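Local atomic coordinates of alpha-fucosidase (Bifidobacterium bifidum, PDB entry 2EAB), a protein that probably hydrolyses alpha-1,2-linked L-fucose from glycans, this chain being the catalytic region of a longer bifidobacterial protein. Residues 475-481 / 533-538; 204-208 / 264-268; 567-571 / 668-672; 237-241 / 292-297. One frame throughout, in Å; residues are numbered along the deposited sequence.

Interaction 1: residues 475-481 / 533-538; sequences IGEGEGY and ALLKEE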
loop_
_atom_site.group_PDB
_atom_site.type_symbol
_atom_site.label_atom_id
_atom_site.label_comp_id
_atom_site.label_asym_id
_atom_site.label_seq_id
_atom_site.Cartn_x
_atom_site.Cartn_y
_atom_site.Cartn_z
ATOM N N ILE A 475 3.576 -21.874 10.979
ATOM C CA ILE A 475 3.410 -21.401 9.618
ATOM C C ILE A 475 4.405 -22.158 8.744
ATOM O O ILE A 475 5.597 -22.259 9.079
ATOM C CB ILE A 475 3.661 -19.890 9.517
ATOM C CG1 ILE A 475 2.619 -19.120 10.338
ATOM C CG2 ILE A 475 3.627 -19.444 8.059
ATOM C CD1 ILE A 475 2.907 -17.643 10.481
ATOM N N GLY A 476 3.910 -22.707 7.640
ATOM C CA GLY A 476 4.744 -23.504 6.749
ATOM C C GLY A 476 4.443 -24.985 6.810
ATOM O O GLY A 476 4.681 -25.708 5.843
ATOM N N GLU A 477 3.914 -25.433 7.949
ATOM C CA GLU A 477 3.707 -26.858 8.210
ATOM C C GLU A 477 2.242 -27.276 8.160
ATOM O O GLU A 477 1.925 -28.458 8.306
ATOM C CB GLU A 477 4.317 -27.249 9.562
ATOM C CG GLU A 477 5.780 -26.848 9.729
ATOM C CD GLU A 477 6.647 -27.309 8.581
ATOM O OE1 GLU A 477 6.672 -28.526 8.302
ATOM O OE2 GLU A 477 7.307 -26.453 7.956
ATOM N N GLY A 478 1.356 -26.311 7.939
ATOM C CA GLY A 478 -0.073 -26.589 7.823
ATOM C C GLY A 478 -0.476 -26.951 6.406
ATOM O O GLY A 478 0.357 -26.984 5.498
ATOM N N GLU A 479 -1.765 -27.225 6.224
ATOM C CA GLU A 479 -2.290 -27.642 4.925
ATOM C C GLU A 479 -2.638 -26.480 4.000
ATOM O O GLU A 479 -2.902 -26.686 2.815
ATOM C CB GLU A 479 -3.497 -28.560 5.105
ATOM C CG GLU A 479 -3.130 -29.914 5.673
ATOM C CD GLU A 479 -2.122 -30.636 4.799
ATOM O OE1 GLU A 479 -2.420 -30.878 3.610
ATOM O OE2 GLU A 479 -1.020 -30.946 5.302
ATOM N N GLY A 480 -2.627 -25.264 4.538
ATOM C CA GLY A 480 -2.942 -24.097 3.737
ATOM C C GLY A 480 -3.821 -23.097 4.445
ATOM O O GLY A 480 -4.595 -23.437 5.338
ATOM N N TYR A 481 -3.690 -21.845 4.025
ATOM C CA TYR A 481 -4.508 -20.758 4.533
ATOM C C TYR A 481 -5.095 -20.010 3.340
ATOM O O TYR A 481 -4.409 -19.746 2.351
ATOM C CB TYR A 481 -3.707 -19.838 5.478
ATOM C CG TYR A 481 -2.403 -19.326 4.904
ATOM C CD1 TYR A 481 -2.296 -18.023 4.437
ATOM C CD2 TYR A 481 -1.278 -20.153 4.820
ATOM C CE1 TYR A 481 -1.107 -17.552 3.899
ATOM C CE2 TYR A 481 -0.087 -19.698 4.280
ATOM C CZ TYR A 481 -0.009 -18.396 3.819
ATOM O OH TYR A 481 1.167 -17.927 3.280
ATOM N N ALA A 533 8.517 -19.739 4.978
ATOM C CA ALA A 533 7.461 -20.432 5.709
ATOM C C ALA A 533 6.082 -20.129 5.108
ATOM O O ALA A 533 5.294 -21.040 4.865
ATOM C CB ALA A 533 7.509 -20.088 7.197
ATOM N N LEU A 534 5.810 -18.856 4.842
ATOM C CA LEU A 534 4.532 -18.460 4.242
ATOM C C LEU A 534 4.328 -19.060 2.859
ATOM O O LEU A 534 3.250 -19.574 2.546
ATOM C CB LEU A 534 4.422 -16.939 4.161
ATOM C CG LEU A 534 4.170 -16.211 5.483
ATOM C CD1 LEU A 534 4.497 -14.732 5.360
ATOM C CD2 LEU A 534 2.732 -16.407 5.950
ATOM N N LEU A 535 5.373 -18.986 2.038
ATOM C CA LEU A 535 5.301 -19.479 0.665
ATOM C C LEU A 535 5.175 -20.989 0.603
ATOM O O LEU A 535 4.476 -21.510 -0.259
ATOM C CB LEU A 535 6.513 -19.017 -0.142
ATOM C CG LEU A 535 6.472 -17.552 -0.576
ATOM C CD1 LEU A 535 7.851 -17.075 -0.971
ATOM C CD2 LEU A 535 5.485 -17.352 -1.722
ATOM N N LYS A 536 5.858 -21.678 1.513
ATOM C CA LYS A 536 5.823 -23.133 1.566
ATOM C C LYS A 536 4.386 -23.618 1.771
ATOM O O LYS A 536 3.904 -24.489 1.041
ATOM C CB LYS A 536 6.715 -23.629 2.702
ATOM C CG LYS A 536 6.717 -25.134 2.911
ATOM C CD LYS A 536 7.579 -25.499 4.117
ATOM C CE LYS A 536 7.502 -26.988 4.425
ATOM N NZ LYS A 536 8.351 -27.370 5.592
ATOM N N GLU A 537 3.695 -23.048 2.755
ATOM C CA GLU A 537 2.353 -23.509 3.068
ATOM C C GLU A 537 1.328 -23.084 2.012
ATOM O O GLU A 537 0.434 -23.861 1.696
ATOM C CB GLU A 537 1.923 -23.088 4.477
ATOM C CG GLU A 537 0.500 -23.486 4.824
ATOM C CD GLU A 537 0.194 -23.483 6.313
ATOM O OE1 GLU A 537 1.118 -23.390 7.157
ATOM O OE2 GLU A 537 -0.998 -23.604 6.643
ATOM N N GLU A 538 1.440 -21.874 1.468
ATOM C CA GLU A 538 0.501 -21.475 0.418
ATOM C C GLU A 538 0.733 -22.245 -0.885
ATOM O O GLU A 538 -0.217 -22.551 -1.608
ATOM C CB GLU A 538 0.499 -19.959 0.194
ATOM C CG GLU A 538 -0.669 -19.460 -0.670
ATOM C CD GLU A 538 -2.029 -19.558 0.013
ATOM O OE1 GLU A 538 -2.067 -19.916 1.218
ATOM O OE2 GLU A 538 -3.056 -19.280 -0.658
HETATM O O HOH W 1 8.190 -30.071 6.305
#
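Glu537 reaches from the helix into the curl of loop 475-481 and offers its carboxylate to the backbone. CG stands anti to the backbone N (chi1 177°) and the chain runs on extended, which carries OE1 to Gly476 N at 2.9 Å, accepted on the anti lone pair. Weak bonds join Gly478 N to the same OE1 and Gly480 N to OE2. Gly478 and Gly476 let the loop wrap closely: a CB would collide with OE2 at the first and crowd Ala533 O at the second. Arg456 also forms a salt bridge to OE1. The Tyr481 ring stands steeply to this carboxylate, their planes 75° apart, with Glu538 OE1 3.4 Å above the ring centre. Tyr481 OH donates to Leu534 O at 2.8 Å, from above the carbonyl plane, while Glu538 N reaches that oxygen from the opposite face. Farther out, extended Lys536 meets Glu477, NZ lying 2.7 Å from OE2 on the syn side in a salt bridge; Asp601 also pairs with NZ, and a water joins it to Glu477 OE1. In this helical catalytic domain, a buried acid thus organises a loop through its NH groups, and Arg456 probably helps keep it ionised.

Interaction 2: residues 204-208 / 264-268; sequences NFNVS and ASLKV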
loop_
_atom_site.group_PDB
_atom_site.type_symbol
_atom_site.label_atom_id
_atom_site.label_comp_id
_atom_site.label_asym_id
_atom_site.label_seq_id
_atom_site.Cartn_x
_atom_site.Cartn_y
_atom_site.Cartn_z
ATOM N N ASN A 204 -5.405 31.746 24.876
ATOM C CA ASN A 204 -6.635 31.363 25.552
ATOM C C ASN A 204 -7.417 30.408 24.666
ATOM O O ASN A 204 -7.769 30.753 23.536
ATOM C CB ASN A 204 -7.486 32.601 25.853
ATOM C CG ASN A 204 -6.777 33.590 26.754
ATOM O OD1 ASN A 204 -6.758 33.432 27.970
ATOM N ND2 ASN A 204 -6.191 34.620 26.155
ATOM N N PHE A 205 -7.672 29.203 25.167
ATOM C CA PHE A 205 -8.423 28.213 24.398
ATOM C C PHE A 205 -9.003 27.101 25.259
ATOM O O PHE A 205 -8.543 26.849 26.372
ATOM C CB PHE A 205 -7.570 27.617 23.262
ATOM C CG PHE A 205 -6.412 26.792 23.742
ATOM C CD1 PHE A 205 -6.566 25.431 23.984
ATOM C CD2 PHE A 205 -5.166 27.373 23.945
ATOM C CE1 PHE A 205 -5.504 24.665 24.433
ATOM C CE2 PHE A 205 -4.093 26.612 24.391
ATOM C CZ PHE A 205 -4.264 25.252 24.636
ATOM N N ASN A 206 -10.021 26.446 24.712
ATOM C CA ASN A 206 -10.621 25.270 25.306
ATOM C C ASN A 206 -10.216 24.052 24.483
ATOM O O ASN A 206 -10.338 24.066 23.256
ATOM C CB ASN A 206 -12.142 25.435 25.326
ATOM C CG ASN A 206 -12.861 24.217 25.852
ATOM O OD1 ASN A 206 -13.005 23.214 25.150
ATOM N ND2 ASN A 206 -13.345 24.304 27.085
ATOM N N VAL A 207 -9.722 23.015 25.152
ATOM C CA VAL A 207 -9.378 21.772 24.461
ATOM C C VAL A 207 -10.350 20.657 24.825
ATOM O O VAL A 207 -10.622 20.407 26.000
ATOM C CB VAL A 207 -7.890 21.345 24.671
ATOM C CG1 VAL A 207 -7.529 21.268 26.136
ATOM C CG2 VAL A 207 -7.601 20.012 23.982
ATOM N N SER A 208 -10.886 20.013 23.793
ATOM C CA SER A 208 -11.769 18.868 23.959
ATOM C C SER A 208 -11.372 17.773 22.975
ATOM O O SER A 208 -10.655 18.027 22.003
ATOM C CB SER A 208 -13.231 19.278 23.762
ATOM O OG SER A 208 -13.446 19.829 22.476
ATOM N N ALA A 264 -16.113 18.488 30.380
ATOM C CA ALA A 264 -15.643 17.553 29.359
ATOM C C ALA A 264 -14.529 18.175 28.520
ATOM O O ALA A 264 -14.304 17.790 27.368
ATOM C CB ALA A 264 -16.806 17.110 28.477
ATOM N N SER A 265 -13.831 19.139 29.117
ATOM C CA SER A 265 -12.785 19.885 28.431
ATOM C C SER A 265 -11.838 20.550 29.425
ATOM O O SER A 265 -12.112 20.603 30.627
ATOM C CB SER A 265 -13.402 20.937 27.506
ATOM O OG SER A 265 -14.140 21.894 28.246
ATOM N N LEU A 266 -10.721 21.049 28.910
ATOM C CA LEU A 266 -9.736 21.751 29.715
ATOM C C LEU A 266 -9.598 23.166 29.169
ATOM O O LEU A 266 -9.576 23.370 27.953
ATOM C CB LEU A 266 -8.406 21.001 29.656
ATOM C CG LEU A 266 -7.503 20.778 30.874
ATOM C CD1 LEU A 266 -8.235 20.831 32.210
ATOM C CD2 LEU A 266 -6.777 19.447 30.719
ATOM N N LYS A 267 -9.529 24.140 30.073
ATOM C CA LYS A 267 -9.450 25.546 29.695
ATOM C C LYS A 267 -8.067 26.109 29.998
ATOM O O LYS A 267 -7.584 26.019 31.130
ATOM C CB LYS A 267 -10.527 26.356 30.427
ATOM C CG LYS A 267 -10.634 27.815 29.992
ATOM C CD LYS A 267 -11.579 28.582 30.904
ATOM C CE LYS A 267 -11.793 30.002 30.416
ATOM N NZ LYS A 267 -12.697 30.763 31.321
ATOM N N VAL A 268 -7.437 26.676 28.973
ATOM C CA VAL A 268 -6.173 27.387 29.119
ATOM C C VAL A 268 -6.469 28.878 29.042
ATOM O O VAL A 268 -7.082 29.347 28.081
ATOM C CB VAL A 268 -5.157 26.983 28.018
ATOM C CG1 VAL A 268 -3.904 27.854 28.076
ATOM C CG2 VAL A 268 -4.786 25.514 28.150
#
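Ser265 OG takes the side-chain amide of Asn206, with ND2 at 2.8 Å and an N-H...O angle of 159°, the serine oxygen lying close to the amide plane. The same hydroxyl is also hydrogen-bonded to Asp262 OD1, so the turn ahead of the second strand is tied both to itself and to its neighbour. Asn206 gets there with CG anti to its own N (chi1 176°), which swings the amide along the strand pair toward Ser265; its OD1 packs against Ser265 CB.

Behind this link the backbones run antiparallel. Phe205 and Val268 form one hydrogen-bonded pair, Val207 and Leu266 the next, and Asn206 faces Lys267 in the non-hydrogen-bonded pair between them. Val207 N donates to Leu266 O at 2.8 Å, nearly straight at hydrogen. Strands 203-208 and 266-271 are neighbours in one antiparallel sheet of the N-terminal beta domain, flanked by strands 140-145 and 256-259. A second sheet, with strands 241-250 and 273-282, packs on the face bearing Phe205, Val207, Leu266 and Val268, as in a beta sandwich.

On that buried face Phe205 and Val268 point the same way. The valine CB sits over the ring face, 4.0 Å from the ring centroid in a CH-pi contact, and CG2 comes within 3.6 Å of Phe205 CZ. Next along, Val207 CG1 rests 3.6 Å from Leu266 CB. Val274 and Leu276 of the opposing sheet touch the Phe205 ring, while Val248 meets both Leu266 and Val268.

Interaction 3: residues 567-571 / 668-672; sequences EQGPL and ISGYQ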
loop_
_atom_site.group_PDB
_atom_site.type_symbol
_atom_site.label_atom_id
_atom_site.label_comp_id
_atom_site.label_asym_id
_atom_site.label_seq_id
_atom_site.Cartn_x
_atom_site.Cartn_y
_atom_site.Cartn_z
ATOM N N GLU A 567 -13.216 -7.257 -13.557
ATOM C CA GLU A 567 -14.620 -7.439 -13.181
ATOM C C GLU A 567 -15.441 -7.539 -14.468
ATOM O O GLU A 567 -16.408 -6.789 -14.662
ATOM C CB GLU A 567 -15.126 -6.232 -12.385
ATOM C CG GLU A 567 -14.673 -6.131 -10.946
ATOM C CD GLU A 567 -15.342 -4.974 -10.206
ATOM O OE1 GLU A 567 -14.781 -4.522 -9.182
ATOM O OE2 GLU A 567 -16.421 -4.508 -10.648
ATOM N N GLN A 568 -15.041 -8.436 -15.362
ATOM C CA GLN A 568 -15.781 -8.644 -16.608
ATOM C C GLN A 568 -15.768 -10.115 -16.998
ATOM O O GLN A 568 -15.069 -10.916 -16.378
ATOM C CB GLN A 568 -15.237 -7.757 -17.738
ATOM C CG GLN A 568 -13.835 -8.126 -18.195
ATOM C CD GLN A 568 -13.401 -7.418 -19.470
ATOM O OE1 GLN A 568 -14.162 -6.668 -20.085
ATOM N NE2 GLN A 568 -12.160 -7.660 -19.876
ATOM N N GLY A 569 -16.548 -10.459 -18.018
ATOM C CA GLY A 569 -16.645 -11.829 -18.492
ATOM C C GLY A 569 -17.511 -12.698 -17.598
ATOM O O GLY A 569 -18.188 -12.195 -16.691
ATOM N N PRO A 570 -17.514 -14.017 -17.856
ATOM C CA PRO A 570 -18.308 -14.961 -17.068
ATOM C C PRO A 570 -17.808 -15.100 -15.635
ATOM O O PRO A 570 -16.609 -14.964 -15.370
ATOM C CB PRO A 570 -18.108 -16.295 -17.799
ATOM C CG PRO A 570 -17.575 -15.946 -19.138
ATOM C CD PRO A 570 -16.788 -14.692 -18.945
ATOM N N LEU A 571 -18.736 -15.408 -14.733
ATOM C CA LEU A 571 -18.447 -15.536 -13.309
ATOM C C LEU A 571 -17.469 -16.663 -12.968
ATOM O O LEU A 571 -16.648 -16.526 -12.058
ATOM C CB LEU A 571 -19.760 -15.761 -12.559
ATOM C CG LEU A 571 -20.122 -14.911 -11.340
ATOM C CD1 LEU A 571 -19.768 -13.442 -11.548
ATOM C CD2 LEU A 571 -21.605 -15.061 -11.058
ATOM N N ILE A 668 -17.518 -13.252 -25.917
ATOM C CA ILE A 668 -17.318 -13.626 -24.523
ATOM C C ILE A 668 -18.351 -12.837 -23.722
ATOM O O ILE A 668 -18.242 -11.620 -23.589
ATOM C CB ILE A 668 -15.884 -13.331 -24.020
ATOM C CG1 ILE A 668 -14.862 -14.183 -24.786
ATOM C CG2 ILE A 668 -15.785 -13.586 -22.512
ATOM C CD1 ILE A 668 -13.406 -13.824 -24.506
ATOM N N SER A 669 -19.370 -13.530 -23.216
ATOM C CA SER A 669 -20.458 -12.862 -22.505
ATOM C C SER A 669 -19.930 -12.122 -21.290
ATOM O O SER A 669 -19.172 -12.679 -20.493
ATOM C CB SER A 669 -21.550 -13.855 -22.100
ATOM O OG SER A 669 -22.241 -14.329 -23.242
ATOM N N GLY A 670 -20.318 -10.859 -21.168
ATOM C CA GLY A 670 -19.861 -10.027 -20.068
ATOM C C GLY A 670 -18.582 -9.252 -20.334
ATOM O O GLY A 670 -18.175 -8.434 -19.506
ATOM N N TYR A 671 -17.931 -9.507 -21.471
ATOM C CA TYR A 671 -16.772 -8.713 -21.869
ATOM C C TYR A 671 -17.243 -7.308 -22.240
ATOM O O TYR A 671 -18.232 -7.152 -22.968
ATOM C CB TYR A 671 -16.035 -9.362 -23.046
ATOM C CG TYR A 671 -14.885 -8.533 -23.577
ATOM C CD1 TYR A 671 -13.620 -8.599 -22.985
ATOM C CD2 TYR A 671 -15.064 -7.676 -24.664
ATOM C CE1 TYR A 671 -12.560 -7.836 -23.465
ATOM C CE2 TYR A 671 -14.014 -6.909 -25.150
ATOM C CZ TYR A 671 -12.765 -6.995 -24.541
ATOM O OH TYR A 671 -11.712 -6.244 -25.002
ATOM N N GLN A 672 -16.551 -6.289 -21.739
ATOM C CA GLN A 672 -16.900 -4.904 -22.055
ATOM C C GLN A 672 -16.494 -4.601 -23.498
ATOM O O GLN A 672 -15.309 -4.434 -23.803
ATOM C CB GLN A 672 -16.250 -3.935 -21.063
ATOM C CG GLN A 672 -16.640 -2.475 -21.261
ATOM C CD GLN A 672 -16.081 -1.571 -20.180
ATOM O OE1 GLN A 672 -16.095 -1.915 -18.997
ATOM N NE2 GLN A 672 -15.586 -0.405 -20.581
HETATM O O HOH W 2 -12.997 -4.595 -22.178
#
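Gln568 and Gly569 press against the turn 668-671 at the close part of this contact, where the CA atoms of Gly569 and Gly670 come to 4.0 Å. Gly569 N donates to Gly670 O at 3.0 Å; the bond is almost straight at hydrogen, yet the donor stands above the carbonyl plane. Ser669 O lies 3.3 Å from Gly569 CA, and a CB on Gly670 would run into Gly569 O. Beside it, Gln568 CG sits between its backbone N and carbonyl carbon (chi1 68°), and the extended chain then carries the amide alongside the Tyr671 ring, their planes 34° apart. OE1 accepts from Gln672 N at 2.9 Å, while NE2 is hydrogen-bonded to Glu652. With an alanine at Gln568, Gln672 N would probably lose its acceptor and Glu652 its amide donor. The solvent side is here too, a water bridging Gln568 OE1 and Gln672 O. At the Pro570 end the touch is looser, Pro570 CD lying 3.9 Å from Ile668 CG2. Two loops of the catalytic domain are thus joined at a type II beta turn, Ile668 to Tyr671, with Gly670 at its third position, the usual place for glycine in this turn.

Interaction 4: residues 237-241 / 292-297; sequences NNGLL and RTGETA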
loop_
_atom_site.group_PDB
_atom_site.type_symbol
_atom_site.label_atom_id
_atom_site.label_comp_id
_atom_site.label_asym_id
_atom_site.label_seq_id
_atom_site.Cartn_x
_atom_site.Cartn_y
_atom_site.Cartn_z
ATOM N N ASN A 237 -20.169 -2.271 19.494
ATOM C CA ASN A 237 -20.257 -3.397 18.572
ATOM C C ASN A 237 -19.536 -4.654 19.065
ATOM O O ASN A 237 -20.030 -5.757 18.867
ATOM C CB ASN A 237 -19.793 -2.969 17.171
ATOM C CG ASN A 237 -19.331 -4.130 16.317
ATOM O OD1 ASN A 237 -18.227 -4.643 16.507
ATOM N ND2 ASN A 237 -20.150 -4.525 15.352
ATOM N N ASN A 238 -18.385 -4.491 19.717
ATOM C CA ASN A 238 -17.543 -5.648 20.047
ATOM C C ASN A 238 -16.812 -5.592 21.390
ATOM O O ASN A 238 -16.005 -6.478 21.689
ATOM C CB ASN A 238 -16.513 -5.892 18.936
ATOM C CG ASN A 238 -15.535 -4.741 18.788
ATOM O OD1 ASN A 238 -15.532 -3.798 19.584
ATOM N ND2 ASN A 238 -14.705 -4.802 17.751
ATOM N N GLY A 239 -17.066 -4.553 22.183
ATOM C CA GLY A 239 -16.445 -4.432 23.496
ATOM C C GLY A 239 -14.990 -4.001 23.508
ATOM O O GLY A 239 -14.377 -3.976 24.577
ATOM N N LEU A 240 -14.423 -3.667 22.346
ATOM C CA LEU A 240 -13.047 -3.158 22.284
ATOM C C LEU A 240 -12.896 -1.939 23.192
ATOM O O LEU A 240 -13.686 -1.004 23.109
ATOM C CB LEU A 240 -12.671 -2.780 20.850
ATOM C CG LEU A 240 -11.196 -2.452 20.603
ATOM C CD1 LEU A 240 -10.354 -3.718 20.596
ATOM C CD2 LEU A 240 -11.031 -1.706 19.292
ATOM N N LEU A 241 -11.890 -1.961 24.061
ATOM C CA LEU A 241 -11.643 -0.848 24.977
ATOM C C LEU A 241 -10.857 0.239 24.280
ATOM O O LEU A 241 -9.946 -0.049 23.510
ATOM C CB LEU A 241 -10.865 -1.308 26.209
ATOM C CG LEU A 241 -11.471 -2.437 27.042
ATOM C CD1 LEU A 241 -10.504 -2.870 28.129
ATOM C CD2 LEU A 241 -12.802 -2.014 27.647
ATOM N N ARG A 292 -7.399 -9.658 21.555
ATOM C CA ARG A 292 -7.307 -8.713 22.673
ATOM C C ARG A 292 -6.022 -8.907 23.463
ATOM O O ARG A 292 -5.481 -10.011 23.511
ATOM C CB ARG A 292 -8.501 -8.862 23.626
ATOM C CG ARG A 292 -9.865 -8.583 23.014
ATOM C CD ARG A 292 -10.023 -7.121 22.609
ATOM N NE ARG A 292 -11.397 -6.809 22.215
ATOM C CZ ARG A 292 -11.890 -6.970 20.990
ATOM N NH1 ARG A 292 -11.126 -7.443 20.009
ATOM N NH2 ARG A 292 -13.155 -6.660 20.746
ATOM N N THR A 293 -5.550 -7.837 24.097
ATOM C CA THR A 293 -4.368 -7.924 24.958
ATOM C C THR A 293 -4.659 -8.647 26.270
ATOM O O THR A 293 -3.741 -9.194 26.889
ATOM C CB THR A 293 -3.808 -6.543 25.320
ATOM O OG1 THR A 293 -4.817 -5.797 26.007
ATOM C CG2 THR A 293 -3.351 -5.794 24.075
ATOM N N GLY A 294 -5.918 -8.629 26.703
ATOM C CA GLY A 294 -6.281 -9.161 28.018
ATOM C C GLY A 294 -6.240 -8.113 29.117
ATOM O O GLY A 294 -6.534 -8.415 30.275
ATOM N N GLU A 295 -5.867 -6.883 28.767
ATOM C CA GLU A 295 -5.872 -5.776 29.720
ATOM C C GLU A 295 -7.284 -5.412 30.138
ATOM O O GLU A 295 -8.231 -5.564 29.360
ATOM C CB GLU A 295 -5.233 -4.534 29.107
ATOM C CG GLU A 295 -3.749 -4.604 28.874
ATOM C CD GLU A 295 -3.293 -3.473 27.989
ATOM O OE1 GLU A 295 -3.660 -3.479 26.792
ATOM O OE2 GLU A 295 -2.590 -2.571 28.486
ATOM N N THR A 296 -7.408 -4.911 31.365
ATOM C CA THR A 296 -8.624 -4.264 31.824
ATOM C C THR A 296 -8.607 -2.809 31.370
ATOM O O THR A 296 -7.566 -2.298 30.944
ATOM C CB THR A 296 -8.699 -4.259 33.356
ATOM O OG1 THR A 296 -7.612 -3.482 33.867
ATOM C CG2 THR A 296 -8.629 -5.679 33.919
ATOM N N ALA A 297 -9.752 -2.139 31.476
ATOM C CA ALA A 297 -9.839 -0.709 31.182
ATOM C C ALA A 297 -8.856 0.098 32.032
ATOM O O ALA A 297 -8.227 1.033 31.538
ATOM C CB ALA A 297 -11.253 -0.210 31.389
HETATM O O HOH W 3 -14.241 -7.456 23.748
HETATM O O HOH W 4 -12.181 -5.701 24.787
#
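CA atoms of the two loops come no nearer than 6.5 Å, at Leu241 and Ala297, and are 8.0 Å apart at Leu240 and Arg292, so side chains and water make most of the join. Loop 237-241 joins strands 228-235 and 241-250 of the N-terminal beta domain and is shaped by an Asx turn, Asn238 OD1 accepting from Leu240 N; 292-297, with an ST turn at Thr293, runs into helix 297-314. Leu240 CD1 sits 3.5 Å above the centre of the Arg292 guanidinium, covering one face. At the edge of that plane, NH2 gives a weak bond to Asn238 O at 3.0 Å. The bend at chi2 (-66°) turns the arginine chain toward Leu240. The Asn238 amide is turned 66° from the guanidinium, its ND2 hydrogen-bonded to Gly82 O. A methionine in place of Arg292 would probably leave Asn238 O without this donor and the water on Gly239 O without its NE donor. Farther along, Leu241 CD1 leans on the chain entering the helix, 3.5 Å from Ala297 N; Thr296 is the N-cap there. That water lies in the guanidinium plane, accepting from Arg292 NE at 2.9 Å and donating to Gly239 O.

Interaction 2 lies in the N-terminal beta domain, and interaction 4 joins a loop of it to the chain entering helix 297-314; their segments alternate along the sequence, and their centres are about 29 Å apart. Interactions 1 and 3 follow later, in series within the catalytic domain, with about 18 Å between nearest atoms. Interaction 4 lies nearer the catalytic part than interaction 2 does: nearest atoms are about 17 Å and about 40 Å from interaction 1. The side chain of Leu240 is about 14 Å from the bound calcium, whose ligands Glu77 and Leu393 come from both domains. None of the four contacts touches another, and interactions 1, 2 and 3 lie away from the calcium sites.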